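Side-chain contacts in isomerase prhC (Penicillium brasilianum, PDB 5X9J), which acts as an isomerase in the biosynthesis of paraherquonin, a fungal meroterpenoid with a highly congested hexacyclic skeleton: residues C38-S43 / E47-L52; P64-R69 / R152-M157; A105-A110 / A134-A139; E81-K84 / N89-F92. All blocks are in the same frame, centred on the assembly; numbering follows the deposited sequence.

Contact 1: C38-S43 / E47-L52; sequences CSIISS and EAVLAL
I40, near the end of helix 26-43, turns two branches onto the short helix 46-51 and meets A48, V49 and L52 with them. Its chi1 of -77° sets CG1 beside the backbone N and CG2 anti to it, which spreads the branches along the partner helix. The methyl CG2 comes down on the backbone between two residues: I40 CG2 is 3.5 Å from V49 N and 3.7 Å from A48 C. Two methyls flank it there, with V49 CG2 at 3.6 Å and A48 CB at 3.9 Å from I40 CG2. The longer branch runs past A48 O to the end of L52, where I40 CD1 and L52 CD2 meet at 3.8 Å and the two side chains pass at a slant. No hydrogen bond spans the two segments, so the join is apolar. Cutting I40 back to an alanine would probably open a gap over the A48-V49 backbone and leave L52 CD2 without its mate. Beside it the chain is fastened by S43 OG, which donates to I40 O over 2.8 Å and also bonds D45 N in the connecting turn. The helical pair lies over the sheet: C38 and I41 pack on F92 of strand 90-94, L52 folds back on L33, K36 and F37 of helix 26-43, and V49 touches F80 of helix 73-86.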
loop_
_atom_site.group_PDB
_atom_site.type_symbol
_atom_site.label_atom_id
_atom_site.label_comp_id
_atom_site.label_asym_id
_atom_site.label_seq_id
_atom_site.Cartn_x
_atom_site.Cartn_y
_atom_site.Cartn_z
ATOM N N CYS B 38 11.332 -10.065 -6.559
ATOM C CA CYS B 38 10.845 -10.869 -5.436
ATOM C C CYS B 38 11.701 -12.118 -5.211
ATOM O O CYS B 38 12.046 -12.440 -4.069
ATOM C CB CYS B 38 9.385 -11.249 -5.675
ATOM S SG CYS B 38 8.267 -9.791 -5.580
ATOM N N SER B 39 12.049 -12.833 -6.282
ATOM C CA SER B 39 12.858 -14.046 -6.141
ATOM C C SER B 39 14.229 -13.737 -5.571
ATOM O O SER B 39 14.749 -14.491 -4.736
ATOM C CB SER B 39 13.018 -14.742 -7.492
ATOM O OG SER B 39 11.761 -15.076 -8.038
ATOM N N ILE B 40 14.843 -12.648 -6.033
ATOM C CA ILE B 40 16.153 -12.259 -5.513
ATOM C C ILE B 40 16.070 -12.010 -4.017
ATOM O O ILE B 40 16.914 -12.474 -3.242
ATOM C CB ILE B 40 16.691 -11.026 -6.258
ATOM C CG1 ILE B 40 17.241 -11.428 -7.628
ATOM C CG2 ILE B 40 17.776 -10.341 -5.434
ATOM C CD1 ILE B 40 17.708 -10.245 -8.465
ATOM N N ILE B 41 15.048 -11.267 -3.586
ATOM C CA ILE B 41 14.867 -11.031 -2.156
ATOM C C ILE B 41 14.623 -12.344 -1.422
ATOM O O ILE B 41 15.165 -12.574 -0.338
ATOM C CB ILE B 41 13.717 -10.034 -1.925
ATOM C CG1 ILE B 41 14.191 -8.607 -2.201
ATOM C CG2 ILE B 41 13.170 -10.173 -0.512
ATOM C CD1 ILE B 41 13.072 -7.628 -2.264
ATOM N N SER B 42 13.792 -13.219 -1.992
ATOM C CA SER B 42 13.517 -14.500 -1.345
ATOM C C SER B 42 14.782 -15.331 -1.192
ATOM O O SER B 42 14.946 -16.059 -0.202
ATOM C CB SER B 42 12.484 -15.284 -2.144
ATOM O OG SER B 42 11.193 -15.026 -1.679
ATOM N N SER B 43 15.682 -15.249 -2.166
ATOM C CA SER B 43 16.883 -16.069 -2.119
ATOM C C SER B 43 17.836 -15.625 -1.020
ATOM O O SER B 43 18.730 -16.388 -0.652
ATOM C CB SER B 43 17.597 -16.027 -3.467
ATOM O OG SER B 43 18.328 -14.815 -3.560
ATOM N N GLU B 47 24.253 -9.753 -2.711
ATOM C CA GLU B 47 24.938 -9.236 -3.888
ATOM C C GLU B 47 23.995 -9.174 -5.078
ATOM O O GLU B 47 24.037 -8.218 -5.857
ATOM C CB GLU B 47 26.165 -10.093 -4.209
ATOM C CG GLU B 47 27.023 -10.461 -2.989
ATOM C CD GLU B 47 27.576 -9.252 -2.242
ATOM O OE1 GLU B 47 27.749 -8.178 -2.864
ATOM O OE2 GLU B 47 27.842 -9.379 -1.023
ATOM N N ALA B 48 23.127 -10.177 -5.229
ATOM C CA ALA B 48 22.128 -10.126 -6.291
ATOM C C ALA B 48 21.130 -8.990 -6.064
ATOM O O ALA B 48 20.677 -8.358 -7.029
ATOM C CB ALA B 48 21.405 -11.470 -6.394
ATOM N N VAL B 49 20.766 -8.721 -4.805
ATOM C CA VAL B 49 19.883 -7.591 -4.499
ATOM C C VAL B 49 20.469 -6.309 -5.069
ATOM O O VAL B 49 19.837 -5.609 -5.865
ATOM C CB VAL B 49 19.655 -7.463 -2.982
ATOM C CG1 VAL B 49 19.023 -6.110 -2.649
ATOM C CG2 VAL B 49 18.779 -8.583 -2.465
ATOM N N LEU B 50 21.709 -6.006 -4.688
ATOM C CA LEU B 50 22.334 -4.763 -5.112
ATOM C C LEU B 50 22.602 -4.741 -6.609
ATOM O O LEU B 50 22.517 -3.677 -7.237
ATOM C CB LEU B 50 23.617 -4.552 -4.318
ATOM C CG LEU B 50 23.237 -4.340 -2.853
ATOM C CD1 LEU B 50 24.422 -4.519 -1.936
ATOM C CD2 LEU B 50 22.630 -2.958 -2.674
ATOM N N ALA B 51 22.901 -5.897 -7.204
ATOM C CA ALA B 51 23.152 -5.941 -8.636
ATOM C C ALA B 51 21.901 -5.650 -9.455
ATOM O O ALA B 51 22.011 -5.296 -10.634
ATOM C CB ALA B 51 23.722 -7.305 -9.023
ATOM N N LEU B 52 20.714 -5.807 -8.873
ATOM C CA LEU B 52 19.489 -5.474 -9.588
ATOM C C LEU B 52 19.179 -3.975 -9.571
ATOM O O LEU B 52 18.329 -3.517 -10.343
ATOM C CB LEU B 52 18.322 -6.268 -8.995
ATOM C CG LEU B 52 17.014 -6.262 -9.788
ATOM C CD1 LEU B 52 17.221 -6.903 -11.158
ATOM C CD2 LEU B 52 15.911 -6.962 -9.001
#

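Contact 2: P64-R69 / R152-M157; sequences PSFSTR and RKQDLM
The ring of F66 is overlaid on one face by the side chain of K153. K153 CD stands nearly above the middle, 3.9 Å from the centroid of the F66 ring and 13° off its normal, a CH-pi contact. The ammonium lies farther along, with K153 NZ 4.5 Å from the same centroid and 28° off the normal, an off-centre cation-pi interaction. This overlay follows from a stretched lysine: CG is anti to the backbone N (chi1 -176°) and the chain stays extended beyond it, so the methylenes sweep across the ring before the charge is reached. Q154 approaches obliquely, its OE1 3.3 Å from F66 CZ and its amide almost parallel to the ring. M157 adds a looser touch, with its CG 4.5 Å from F66 CE2. One shell out, the Q154 amide is held by N158, one turn later on the same helix, whose OD1 is bonded to Q154 NE2, while K153 is bordered by Y79, Y124 and C173. F66 itself packs on C173, and the backbone of its neighbour S67 is hydrogen-bonded to that residue. The dimer partner is close by: S65 OG is hydrogen-bonded to D149 OD1 of the second subunit, and Q154 packs on V151 of that subunit. The contact thus ties the loop between strand 57-61 and helix 73-86 to helix 150-162, with helix 167-173 alongside.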
loop_
_atom_site.group_PDB
_atom_site.type_symbol
_atom_site.label_atom_id
_atom_site.label_comp_id
_atom_site.label_asym_id
_atom_site.label_seq_id
_atom_site.Cartn_x
_atom_site.Cartn_y
_atom_site.Cartn_z
ATOM N N PRO B 64 3.515 6.073 7.196
ATOM C CA PRO B 64 4.042 7.163 8.035
ATOM C C PRO B 64 4.181 6.802 9.500
ATOM O O PRO B 64 4.815 7.565 10.240
ATOM C CB PRO B 64 3.014 8.291 7.839
ATOM C CG PRO B 64 1.755 7.593 7.397
ATOM C CD PRO B 64 2.223 6.409 6.575
ATOM N N SER B 65 3.607 5.683 9.952
ATOM C CA SER B 65 3.863 5.230 11.318
ATOM C C SER B 65 5.309 4.801 11.513
ATOM O O SER B 65 5.756 4.655 12.654
ATOM C CB SER B 65 2.941 4.060 11.671
ATOM O OG SER B 65 1.625 4.539 11.833
ATOM N N PHE B 66 6.028 4.552 10.429
ATOM C CA PHE B 66 7.428 4.182 10.464
ATOM C C PHE B 66 8.218 5.222 9.688
ATOM O O PHE B 66 7.652 6.137 9.078
ATOM C CB PHE B 66 7.636 2.771 9.889
ATOM C CG PHE B 66 7.104 1.685 10.781
ATOM C CD1 PHE B 66 5.808 1.219 10.639
ATOM C CD2 PHE B 66 7.889 1.164 11.797
ATOM C CE1 PHE B 66 5.316 0.231 11.475
ATOM C CE2 PHE B 66 7.406 0.172 12.635
ATOM C CZ PHE B 66 6.121 -0.294 12.477
ATOM N N SER B 67 9.539 5.090 9.733
ATOM C CA SER B 67 10.394 6.020 9.013
ATOM C C SER B 67 10.064 5.989 7.528
ATOM O O SER B 67 9.890 4.918 6.931
ATOM C CB SER B 67 11.863 5.676 9.227
ATOM O OG SER B 67 12.667 6.565 8.472
ATOM N N THR B 68 9.948 7.170 6.943
ATOM C CA THR B 68 9.709 7.322 5.518
ATOM C C THR B 68 10.901 7.954 4.817
ATOM O O THR B 68 10.811 8.288 3.634
ATOM C CB THR B 68 8.439 8.147 5.274
ATOM O OG1 THR B 68 8.567 9.416 5.922
ATOM C CG2 THR B 68 7.207 7.420 5.835
ATOM N N ARG B 69 12.017 8.103 5.509
ATOM C CA ARG B 69 13.228 8.594 4.866
ATOM C C ARG B 69 13.722 7.570 3.852
ATOM O O ARG B 69 13.867 6.391 4.191
ATOM C CB ARG B 69 14.321 8.871 5.900
ATOM C CG ARG B 69 15.619 9.390 5.283
ATOM C CD ARG B 69 16.691 9.712 6.333
ATOM N NE ARG B 69 17.250 8.503 6.936
ATOM C CZ ARG B 69 18.236 7.784 6.401
ATOM N NH1 ARG B 69 18.785 8.149 5.246
ATOM N NH2 ARG B 69 18.676 6.698 7.026
ATOM N N ARG B 152 1.033 -5.432 11.518
ATOM C CA ARG B 152 1.864 -6.636 11.480
ATOM C C ARG B 152 3.303 -6.304 11.839
ATOM O O ARG B 152 3.926 -6.985 12.658
ATOM C CB ARG B 152 1.801 -7.287 10.098
ATOM C CG ARG B 152 0.481 -7.949 9.776
ATOM C CD ARG B 152 0.310 -9.257 10.558
ATOM N NE ARG B 152 -0.993 -9.880 10.323
ATOM C CZ ARG B 152 -1.290 -10.638 9.276
ATOM N NH1 ARG B 152 -0.378 -10.866 8.344
ATOM N NH2 ARG B 152 -2.504 -11.168 9.153
ATOM N N LYS B 153 3.842 -5.234 11.255
ATOM C CA LYS B 153 5.224 -4.885 11.550
ATOM C C LYS B 153 5.388 -4.402 12.984
ATOM O O LYS B 153 6.367 -4.761 13.654
ATOM C CB LYS B 153 5.735 -3.821 10.588
ATOM C CG LYS B 153 7.200 -3.536 10.839
ATOM C CD LYS B 153 7.768 -2.543 9.865
ATOM C CE LYS B 153 9.290 -2.609 9.897
ATOM N NZ LYS B 153 9.886 -1.339 9.380
ATOM N N GLN B 154 4.464 -3.567 13.472
ATOM C CA GLN B 154 4.603 -3.071 14.837
ATOM C C GLN B 154 4.487 -4.207 15.850
ATOM O O GLN B 154 5.176 -4.200 16.873
ATOM C CB GLN B 154 3.563 -1.986 15.141
ATOM C CG GLN B 154 3.796 -1.327 16.501
ATOM C CD GLN B 154 5.222 -0.734 16.646
ATOM O OE1 GLN B 154 5.703 -0.006 15.771
ATOM N NE2 GLN B 154 5.898 -1.064 17.753
ATOM N N ASP B 155 3.612 -5.178 15.585
ATOM C CA ASP B 155 3.488 -6.335 16.470
ATOM C C ASP B 155 4.786 -7.133 16.503
ATOM O O ASP B 155 5.215 -7.588 17.569
ATOM C CB ASP B 155 2.333 -7.239 16.026
ATOM C CG ASP B 155 0.952 -6.664 16.359
ATOM O OD1 ASP B 155 0.865 -5.712 17.175
ATOM O OD2 ASP B 155 -0.054 -7.177 15.803
ATOM N N LEU B 156 5.429 -7.310 15.344
ATOM C CA LEU B 156 6.733 -7.968 15.319
ATOM C C LEU B 156 7.744 -7.194 16.154
ATOM O O LEU B 156 8.453 -7.776 16.982
ATOM C CB LEU B 156 7.235 -8.121 13.883
ATOM C CG LEU B 156 8.687 -8.626 13.784
ATOM C CD1 LEU B 156 8.837 -10.034 14.388
ATOM C CD2 LEU B 156 9.178 -8.615 12.355
ATOM N N MET B 157 7.810 -5.871 15.957
ATOM C CA MET B 157 8.747 -5.049 16.717
ATOM C C MET B 157 8.488 -5.148 18.214
ATOM O O MET B 157 9.433 -5.175 19.011
ATOM C CB MET B 157 8.669 -3.588 16.269
ATOM C CG MET B 157 9.045 -3.375 14.824
ATOM S SD MET B 157 10.722 -3.960 14.501
ATOM C CE MET B 157 11.626 -2.905 15.628
#

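Contact 3: A105-A110 / A134-A139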
loop_
_atom_site.group_PDB
_atom_site.type_symbol
_atom_site.label_atom_id
_atom_site.label_comp_id
_atom_site.label_asym_id
_atom_site.label_seq_id
_atom_site.Cartn_x
_atom_site.Cartn_y
_atom_site.Cartn_z
ATOM N N ALA B 105 4.818 2.969 -20.725
ATOM C CA ALA B 105 5.425 4.244 -21.097
ATOM C C ALA B 105 6.372 4.752 -20.017
ATOM O O ALA B 105 7.471 5.233 -20.317
ATOM C CB ALA B 105 4.335 5.277 -21.379
ATOM N N ALA B 106 5.971 4.660 -18.754
ATOM C CA ALA B 106 6.801 5.191 -17.683
ATOM C C ALA B 106 7.791 4.176 -17.131
ATOM O O ALA B 106 8.635 4.549 -16.312
ATOM C CB ALA B 106 5.923 5.726 -16.544
ATOM N N LYS B 107 7.714 2.914 -17.563
ATOM C CA LYS B 107 8.575 1.842 -17.054
ATOM C C LYS B 107 8.401 1.670 -15.543
ATOM O O LYS B 107 9.368 1.562 -14.785
ATOM C CB LYS B 107 10.045 2.085 -17.412
ATOM C CG LYS B 107 10.298 2.442 -18.889
ATOM C CD LYS B 107 10.037 1.278 -19.813
ATOM C CE LYS B 107 10.399 1.625 -21.258
ATOM N NZ LYS B 107 9.461 2.629 -21.838
ATOM N N LYS B 108 7.145 1.644 -15.111
ATOM C CA LYS B 108 6.783 1.435 -13.716
ATOM C C LYS B 108 5.854 0.235 -13.599
ATOM O O LYS B 108 5.080 -0.065 -14.512
ATOM C CB LYS B 108 6.065 2.648 -13.123
ATOM C CG LYS B 108 6.942 3.798 -12.660
ATOM C CD LYS B 108 6.038 5.012 -12.391
ATOM C CE LYS B 108 6.616 5.935 -11.328
ATOM N NZ LYS B 108 7.757 6.769 -11.796
ATOM N N ILE B 109 5.903 -0.426 -12.445
ATOM C CA ILE B 109 4.994 -1.532 -12.194
ATOM C C ILE B 109 4.635 -1.536 -10.718
ATOM O O ILE B 109 5.490 -1.343 -9.849
ATOM C CB ILE B 109 5.611 -2.873 -12.660
ATOM C CG1 ILE B 109 4.627 -4.031 -12.447
ATOM C CG2 ILE B 109 6.968 -3.134 -11.976
ATOM C CD1 ILE B 109 5.022 -5.324 -13.237
ATOM N N ALA B 110 3.355 -1.736 -10.437
ATOM C CA ALA B 110 2.875 -1.860 -9.071
ATOM C C ALA B 110 2.307 -3.260 -8.908
ATOM O O ALA B 110 1.546 -3.719 -9.760
ATOM C CB ALA B 110 1.807 -0.811 -8.748
ATOM N N ALA B 134 11.649 1.144 -13.145
ATOM C CA ALA B 134 12.704 0.439 -13.854
ATOM C C ALA B 134 13.514 1.423 -14.682
ATOM O O ALA B 134 13.058 2.524 -14.996
ATOM C CB ALA B 134 12.116 -0.636 -14.760
ATOM N N THR B 135 14.731 1.013 -15.031
ATOM C CA THR B 135 15.466 1.728 -16.063
ATOM C C THR B 135 14.777 1.550 -17.410
ATOM O O THR B 135 13.838 0.762 -17.564
ATOM C CB THR B 135 16.903 1.231 -16.169
ATOM O OG1 THR B 135 16.900 -0.199 -16.271
ATOM C CG2 THR B 135 17.697 1.661 -14.975
ATOM N N ASP B 136 15.291 2.268 -18.410
ATOM C CA ASP B 136 14.599 2.327 -19.692
ATOM C C ASP B 136 14.600 0.981 -20.406
ATOM O O ASP B 136 13.626 0.639 -21.087
ATOM C CB ASP B 136 15.223 3.395 -20.578
ATOM C CG ASP B 136 14.185 4.158 -21.352
ATOM O OD1 ASP B 136 13.961 5.344 -21.020
ATOM O OD2 ASP B 136 13.568 3.556 -22.265
ATOM N N ASP B 137 15.677 0.212 -20.281
ATOM C CA ASP B 137 15.683 -1.126 -20.863
ATOM C C ASP B 137 15.012 -2.165 -19.971
ATOM O O ASP B 137 15.005 -3.348 -20.329
ATOM C CB ASP B 137 17.117 -1.563 -21.182
ATOM C CG ASP B 137 18.040 -1.463 -19.982
ATOM O OD1 ASP B 137 17.544 -1.228 -18.859
ATOM O OD2 ASP B 137 19.266 -1.631 -20.157
ATOM N N CYS B 138 14.465 -1.752 -18.820
ATOM C CA CYS B 138 13.766 -2.625 -17.876
ATOM C C CYS B 138 14.674 -3.670 -17.256
ATOM O O CYS B 138 14.189 -4.695 -16.771
ATOM C CB CYS B 138 12.570 -3.328 -18.526
ATOM S SG CYS B 138 11.342 -2.209 -19.154
ATOM N N ALA B 139 15.985 -3.447 -17.251
ATOM C CA ALA B 139 16.887 -4.434 -16.681
ATOM C C ALA B 139 17.225 -4.162 -15.227
ATOM O O ALA B 139 17.600 -5.097 -14.512
ATOM C CB ALA B 139 18.185 -4.513 -17.492
HETATM O O HOH W 1 10.761 4.859 -21.337
#
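K107, draped across D136 and C138, has its ammonium gripped by two acceptors: E104 O, and a water 2.6 Å from K107 NZ. That water passes the link on weakly to D136 OD2, 3.2 Å from it. K107 NZ and D136 OD2 are themselves 4.2 Å apart, beyond a salt bridge, so any attraction between the charges is probably long-range, helped weakly by the shared water. Bends at chi2 and chi4, both -69°, curl the lysine over the turn. Its methylenes do the touching: K107 CE lies 3.4 Å from D136 O, and K107 CD rests against the C138 sulfur at 3.8 Å. Behind the side chain the backbones are joined by a nearly linear bond, A134 N donating to K107 O over 2.8 Å. The facing loop is braced from within. D137 OD1 accepts from T135 OG1 at 2.9 Å and also from A139 N, which comes from 56° above the carboxylate plane, and these two bonds should limit rotation of the carboxylate. T135 OG1 is further hydrogen-bonded to L140 N. A134 and C138 touch L30 and K29 of helix 26-43, respectively. A105 and A106 pack on R27 of the second subunit. T135 to C138 form a type I beta turn, the A139 N bond to D137 makes an Asx turn, and K107 with K108, both facing D103, form a G1 beta bulge; the contact so ties the bulged start of strand 108-119 to the turn linking the antiparallel strands 124-134 and 141-148.

Contact 4: E81-K84 / N89-F92; sequences EEWK and NSKF
W83 and S90 meet through one firm bond at the rim of the indole. W83 NE1 donates to S90 OG over 3.0 Å with an N-H...O angle of 155°, and the oxygen lies in the plane of the ring, only 4° out of it. The hydroxyl therefore sits at the pyrrole edge, with W83 CD1 3.7 Å from S90 OG, and neither ring face is used across this contact. A chi1 of -176° sends the indole straight out, opposite its own N, toward the strand. Behind the bond there is little packing between the two segments: the S90 methylene stands back, its CB 4.1 Å from W83 NE1. This is a small surface contact, flanked by the exposed K84, N89 and K91. The firmer packing of W83 lies elsewhere, where its ring meets Y124 and also touches L169. A phenylalanine in its place would probably leave S90 OG without this donor, and the smaller ring would fill less of the space against L169. K84 NZ is hydrogen-bonded to G44 O. Around the pair, S90 packs on A117 and the K91 backbone pairs with S116 of strand 108-119. F92 faces inward onto F37 of helix 26-43, while helix 73-86 borders helix 46-51 through E81 and K84 on M46, and helix 167-173 through W83 and E82.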
loop_
_atom_site.group_PDB
_atom_site.type_symbol
_atom_site.label_atom_id
_atom_site.label_comp_id
_atom_site.label_asym_id
_atom_site.label_seq_id
_atom_site.Cartn_x
_atom_site.Cartn_y
_atom_site.Cartn_z
ATOM N N GLU B 81 20.793 -6.689 6.719
ATOM C CA GLU B 81 21.595 -7.419 7.693
ATOM C C GLU B 81 20.896 -7.484 9.046
ATOM O O GLU B 81 20.869 -8.543 9.685
ATOM C CB GLU B 81 22.976 -6.778 7.830
ATOM C CG GLU B 81 23.864 -6.960 6.604
ATOM C CD GLU B 81 24.025 -8.422 6.203
ATOM O OE1 GLU B 81 23.591 -8.789 5.083
ATOM O OE2 GLU B 81 24.580 -9.206 7.012
ATOM N N GLU B 82 20.309 -6.368 9.495
ATOM C CA GLU B 82 19.564 -6.387 10.753
ATOM C C GLU B 82 18.410 -7.372 10.685
ATOM O O GLU B 82 18.141 -8.099 11.653
ATOM C CB GLU B 82 19.046 -4.992 11.092
ATOM C CG GLU B 82 20.143 -3.972 11.310
ATOM C CD GLU B 82 20.976 -4.243 12.565
ATOM O OE1 GLU B 82 20.556 -5.062 13.423
ATOM O OE2 GLU B 82 22.054 -3.623 12.698
ATOM N N TRP B 83 17.720 -7.415 9.545
ATOM C CA TRP B 83 16.677 -8.410 9.361
ATOM C C TRP B 83 17.224 -9.826 9.506
ATOM O O TRP B 83 16.599 -10.674 10.153
ATOM C CB TRP B 83 16.015 -8.257 7.996
ATOM C CG TRP B 83 14.909 -9.216 7.893
ATOM C CD1 TRP B 83 14.937 -10.459 7.315
ATOM C CD2 TRP B 83 13.605 -9.063 8.462
ATOM N NE1 TRP B 83 13.709 -11.073 7.461
ATOM C CE2 TRP B 83 12.875 -10.236 8.162
ATOM C CE3 TRP B 83 12.972 -8.032 9.172
ATOM C CZ2 TRP B 83 11.544 -10.407 8.552
ATOM C CZ3 TRP B 83 11.656 -8.204 9.562
ATOM C CH2 TRP B 83 10.957 -9.380 9.254
ATOM N N LYS B 84 18.377 -10.106 8.893
ATOM C CA LYS B 84 18.919 -11.463 8.932
ATOM C C LYS B 84 19.349 -11.870 10.344
ATOM O O LYS B 84 19.312 -13.061 10.673
ATOM C CB LYS B 84 20.092 -11.597 7.959
ATOM C CG LYS B 84 19.705 -11.502 6.489
ATOM C CD LYS B 84 20.851 -11.946 5.594
ATOM C CE LYS B 84 20.409 -12.053 4.135
ATOM N NZ LYS B 84 20.867 -13.330 3.499
ATOM N N ASN B 89 14.523 -18.084 7.090
ATOM C CA ASN B 89 13.509 -18.655 6.207
ATOM C C ASN B 89 12.611 -17.548 5.642
ATOM O O ASN B 89 11.382 -17.655 5.608
ATOM C CB ASN B 89 12.698 -19.728 6.941
ATOM C CG ASN B 89 11.982 -20.679 5.990
ATOM O OD1 ASN B 89 12.412 -20.884 4.848
ATOM N ND2 ASN B 89 10.878 -21.260 6.457
ATOM N N SER B 90 13.252 -16.468 5.207
ATOM C CA SER B 90 12.562 -15.307 4.661
ATOM C C SER B 90 12.104 -15.578 3.235
ATOM O O SER B 90 12.912 -15.962 2.379
ATOM C CB SER B 90 13.481 -14.089 4.669
ATOM O OG SER B 90 13.715 -13.630 5.983
ATOM N N LYS B 91 10.816 -15.337 2.978
ATOM C CA LYS B 91 10.205 -15.529 1.668
ATOM C C LYS B 91 9.448 -14.265 1.279
ATOM O O LYS B 91 8.853 -13.608 2.138
ATOM C CB LYS B 91 9.238 -16.723 1.678
ATOM C CG LYS B 91 9.878 -18.077 2.008
ATOM C CD LYS B 91 8.806 -19.145 2.276
ATOM C CE LYS B 91 9.422 -20.502 2.665
ATOM N NZ LYS B 91 10.196 -21.125 1.550
ATOM N N PHE B 92 9.451 -13.945 -0.018
ATOM C CA PHE B 92 8.787 -12.756 -0.550
ATOM C C PHE B 92 8.299 -13.115 -1.947
ATOM O O PHE B 92 9.099 -13.546 -2.784
ATOM C CB PHE B 92 9.756 -11.567 -0.582
ATOM C CG PHE B 92 9.096 -10.213 -0.780
ATOM C CD1 PHE B 92 8.966 -9.661 -2.050
ATOM C CD2 PHE B 92 8.656 -9.474 0.303
ATOM C CE1 PHE B 92 8.379 -8.412 -2.237
ATOM C CE2 PHE B 92 8.068 -8.224 0.128
ATOM C CZ PHE B 92 7.927 -7.694 -1.144
#

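From the N terminus, contact 1 closes first, across the short link between helices 26-43 and 46-51. Contact 2 then opens at 64-69 and closes at 152-157, and the long loop it spans encloses contacts 4 and 3. Contact 4 comes first within it, joining helix 73-86 to strand 90-94; contact 3 follows in series, linking the turns at one end of the sheet. None cross. Contact 1 touches contact 4, S42 OG probably accepting from F92 N at 2.6 Å, and touches contact 3 where L52 packs on A139. L156 packs on W83, joining contacts 2 and 4. Contacts 2 and 3, about 28 Å apart between centres, both reach the second subunit.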